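Local coordinates for protein phosphoribosylaminoimidazole carboxylase, ATPase subunit (Thermus thermophilus, PDB 3AW8) that probably catalyses the ATP-dependent carboxylation of 5-aminoimidazole ribonucleotide with bicarbonate, a step of de novo purine synthesis, at residues A[99-104]-A[110-115]. Numbering follows the deposited sequence.
Sequences REKTFF and PTPPFH
The aliphatic root of K101, on helix 97-107, lies over one face of the F114 ring, the first side chain of strand 114-117. K101 CB stands 3.7 Å from the centroid of the F114 ring and 6° off its normal, a CH-pi contact; CG of K101 follows over the same face, 3.8 Å from CD1 of F114. The ring gets there because CG of F114 sits between its own backbone N and carbonyl carbon (chi1 70°). The K101 chain then bends at chi2 and chi4 and crosses P112 at about a right angle, NZ approaching CD of P112. K101 and P112 are buried, and the packing is closest where K101 lies over the ring. Toward the partly exposed T102 and T111 the fit is looser: CG2 of T102 meets CE2 of F114 at 4.0 Å, and CG2 of T111 lies 4.1 Å from O of K101. T111 OG1 donates to O of P112 (3.2 Å), from 36° out of the carbonyl plane, a local bond within the segment just before the strand. With an alanine in place of F114, CB and CG of K101 would probably lose the ring face they rest on, leaving the lysine chain freer to turn. K101 NZ makes a weak hydrogen bond to F256 O and a long, weak ion pair with E172, a residue of the AMP pocket in this ATP-grasp enzyme. The contact thus divides the lysine: its CB and CG pack by dispersion against F114 of the strand, while the ammonium lies beside E172, where its charge may weakly offset that of the carboxylate.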
ATOM      1  N   ARG A  99     -20.197   2.670  30.709  1.00 58.54           N
ATOM      2  CA  ARG A  99     -19.156   1.693  30.997  1.00 58.92           C
ATOM      3  C   ARG A  99     -17.817   2.226  30.499  1.00 59.45           C
ATOM      4  O   ARG A  99     -16.766   1.924  31.062  1.00 59.84           O
ATOM      5  CB  ARG A  99     -19.502   0.360  30.313  1.00 60.48           C
ATOM      6  CG  ARG A  99     -18.448  -0.739  30.414  1.00 59.66           C
ATOM      7  CD  ARG A  99     -18.299  -1.274  31.818  1.00 59.28           C
ATOM      8  NE  ARG A  99     -17.409  -2.434  31.852  1.00 61.51           N
ATOM      9  CZ  ARG A  99     -17.692  -3.615  31.304  1.00 62.19           C
ATOM     10  NH1 ARG A  99     -18.849  -3.802  30.675  1.00 63.19           N
ATOM     11  NH2 ARG A  99     -16.816  -4.610  31.378  1.00 60.06           N
ATOM     12  N   GLU A 100     -17.868   3.042  29.449  1.00 60.42           N
ATOM     13  CA  GLU A 100     -16.666   3.623  28.852  1.00 60.91           C
ATOM     14  C   GLU A 100     -16.063   4.691  29.766  1.00 60.79           C
ATOM     15  O   GLU A 100     -14.878   4.636  30.118  1.00 59.15           O
ATOM     16  CB  GLU A 100     -17.021   4.239  27.497  1.00 61.27           C
ATOM     17  CG  GLU A 100     -15.889   4.280  26.495  1.00 62.22           C
ATOM     18  CD  GLU A 100     -16.329   4.848  25.157  1.00 64.33           C
ATOM     19  OE1 GLU A 100     -15.588   4.699  24.161  1.00 64.18           O
ATOM     20  OE2 GLU A 100     -17.422   5.451  25.106  1.00 65.45           O
ATOM     21  N   LYS A 101     -16.893   5.658  30.146  1.00 60.33           N
ATOM     22  CA  LYS A 101     -16.472   6.747  31.018  1.00 60.98           C
ATOM     23  C   LYS A 101     -15.981   6.261  32.386  1.00 61.14           C
ATOM     24  O   LYS A 101     -14.931   6.695  32.864  1.00 61.10           O
ATOM     25  CB  LYS A 101     -17.625   7.735  31.215  1.00 61.43           C
ATOM     26  CG  LYS A 101     -17.513   9.037  30.433  1.00 61.94           C
ATOM     27  CD  LYS A 101     -17.677   8.833  28.943  1.00 65.58           C
ATOM     28  CE  LYS A 101     -18.092  10.131  28.250  1.00 66.45           C
ATOM     29  NZ  LYS A 101     -17.131  11.253  28.467  1.00 66.20           N
ATOM     30  N   THR A 102     -16.736   5.366  33.018  1.00 61.45           N
ATOM     31  CA  THR A 102     -16.345   4.858  34.331  1.00 61.57           C
ATOM     32  C   THR A 102     -14.997   4.167  34.243  1.00 61.99           C
ATOM     33  O   THR A 102     -14.137   4.364  35.101  1.00 63.48           O
ATOM     34  CB  THR A 102     -17.364   3.846  34.904  1.00 60.67           C
ATOM     35  OG1 THR A 102     -17.301   2.624  34.159  1.00 61.47           O
ATOM     36  CG2 THR A 102     -18.773   4.408  34.839  1.00 59.89           C
ATOM     37  N   PHE A 103     -14.817   3.357  33.201  1.00 62.17           N
ATOM     38  CA  PHE A 103     -13.563   2.635  33.001  1.00 62.47           C
ATOM     39  C   PHE A 103     -12.353   3.575  32.968  1.00 63.73           C
ATOM     40  O   PHE A 103     -11.377   3.369  33.694  1.00 63.12           O
ATOM     41  CB  PHE A 103     -13.638   1.808  31.711  1.00 59.93           C
ATOM     42  CG  PHE A 103     -12.324   1.202  31.294  1.00 58.15           C
ATOM     43  CD1 PHE A 103     -11.488   1.866  30.399  1.00 57.34           C
ATOM     44  CD2 PHE A 103     -11.920  -0.030  31.794  1.00 56.52           C
ATOM     45  CE1 PHE A 103     -10.270   1.310  30.004  1.00 56.90           C
ATOM     46  CE2 PHE A 103     -10.704  -0.593  31.405  1.00 55.85           C
ATOM     47  CZ  PHE A 103      -9.878   0.079  30.509  1.00 56.33           C
ATOM     48  N   PHE A 104     -12.415   4.605  32.128  1.00 65.36           N
ATOM     49  CA  PHE A 104     -11.310   5.553  32.042  1.00 67.23           C
ATOM     50  C   PHE A 104     -11.246   6.403  33.301  1.00 68.05           C
ATOM     51  O   PHE A 104     -10.161   6.737  33.781  1.00 68.79           O
ATOM     52  CB  PHE A 104     -11.445   6.446  30.798  1.00 66.83           C
ATOM     53  CG  PHE A 104     -10.834   5.853  29.561  1.00 65.83           C
ATOM     54  CD1 PHE A 104     -11.446   4.792  28.905  1.00 65.72           C
ATOM     55  CD2 PHE A 104      -9.612   6.313  29.090  1.00 65.99           C
ATOM     56  CE1 PHE A 104     -10.849   4.194  27.801  1.00 64.79           C
ATOM     57  CE2 PHE A 104      -9.006   5.721  27.984  1.00 66.53           C
ATOM     58  CZ  PHE A 104      -9.627   4.656  27.338  1.00 64.82           C
ATOM     59  N   PRO A 110      -8.927  12.076  33.011  1.00 65.64           N
ATOM     60  CA  PRO A 110      -9.996  13.076  32.995  1.00 65.74           C
ATOM     61  C   PRO A 110     -11.109  12.771  31.996  1.00 66.37           C
ATOM     62  O   PRO A 110     -10.853  12.316  30.885  1.00 66.59           O
ATOM     63  CB  PRO A 110      -9.253  14.360  32.643  1.00 65.48           C
ATOM     64  CG  PRO A 110      -7.911  14.149  33.266  1.00 65.33           C
ATOM     65  CD  PRO A 110      -7.607  12.720  32.891  1.00 65.63           C
ATOM     66  N   THR A 111     -12.347  13.028  32.404  1.00 67.29           N
ATOM     67  CA  THR A 111     -13.507  12.809  31.549  1.00 68.04           C
ATOM     68  C   THR A 111     -14.501  13.907  31.880  1.00 67.90           C
ATOM     69  O   THR A 111     -14.540  14.386  33.007  1.00 68.66           O
ATOM     70  CB  THR A 111     -14.198  11.450  31.829  1.00 68.83           C
ATOM     71  OG1 THR A 111     -14.958  11.541  33.041  1.00 70.56           O
ATOM     72  CG2 THR A 111     -13.168  10.335  31.968  1.00 68.76           C
ATOM     73  N   PRO A 112     -15.319  14.324  30.905  1.00 68.54           N
ATOM     74  CA  PRO A 112     -16.295  15.377  31.189  1.00 68.99           C
ATOM     75  C   PRO A 112     -17.180  14.935  32.349  1.00 70.08           C
ATOM     76  O   PRO A 112     -17.295  13.742  32.628  1.00 70.08           O
ATOM     77  CB  PRO A 112     -17.093  15.473  29.890  1.00 68.98           C
ATOM     78  CG  PRO A 112     -16.118  15.027  28.854  1.00 69.36           C
ATOM     79  CD  PRO A 112     -15.442  13.857  29.516  1.00 68.98           C
ATOM     80  N   PRO A 113     -17.803  15.888  33.057  1.00 71.03           N
ATOM     81  CA  PRO A 113     -18.655  15.440  34.157  1.00 70.44           C
ATOM     82  C   PRO A 113     -19.801  14.641  33.540  1.00 69.82           C
ATOM     83  O   PRO A 113     -20.472  15.118  32.621  1.00 69.49           O
ATOM     84  CB  PRO A 113     -19.119  16.751  34.783  1.00 71.03           C
ATOM     85  CG  PRO A 113     -19.138  17.694  33.613  1.00 70.76           C
ATOM     86  CD  PRO A 113     -17.843  17.354  32.923  1.00 71.48           C
ATOM     87  N   PHE A 114     -20.005  13.424  34.032  1.00 68.48           N
ATOM     88  CA  PHE A 114     -21.061  12.565  33.512  1.00 68.25           C
ATOM     89  C   PHE A 114     -21.843  11.906  34.637  1.00 70.28           C
ATOM     90  O   PHE A 114     -21.306  11.642  35.719  1.00 69.16           O
ATOM     91  CB  PHE A 114     -20.469  11.464  32.637  1.00 64.93           C
ATOM     92  CG  PHE A 114     -19.689  10.433  33.411  1.00 62.14           C
ATOM     93  CD1 PHE A 114     -18.360  10.658  33.756  1.00 61.60           C
ATOM     94  CD2 PHE A 114     -20.291   9.246  33.812  1.00 60.66           C
ATOM     95  CE1 PHE A 114     -17.644   9.718  34.485  1.00 61.37           C
ATOM     96  CE2 PHE A 114     -19.586   8.300  34.542  1.00 60.17           C
ATOM     97  CZ  PHE A 114     -18.259   8.534  34.881  1.00 61.61           C
ATOM     98  N   HIS A 115     -23.109  11.611  34.368  1.00 72.45           N
ATOM     99  CA  HIS A 115     -23.946  10.973  35.367  1.00 75.52           C
ATOM    100  C   HIS A 115     -24.988  10.074  34.710  1.00 75.58           C
ATOM    101  O   HIS A 115     -25.591  10.437  33.697  1.00 74.88           O
ATOM    102  CB  HIS A 115     -24.618  12.043  36.239  1.00 78.91           C
ATOM    103  CG  HIS A 115     -25.248  11.506  37.490  1.00 81.24           C
ATOM    104  ND1 HIS A 115     -26.535  11.014  37.527  1.00 81.96           N
ATOM    105  CD2 HIS A 115     -24.757  11.369  38.745  1.00 81.72           C
ATOM    106  CE1 HIS A 115     -26.810  10.597  38.750  1.00 82.55           C
ATOM    107  NE2 HIS A 115     -25.748  10.802  39.509  1.00 82.34           N
TER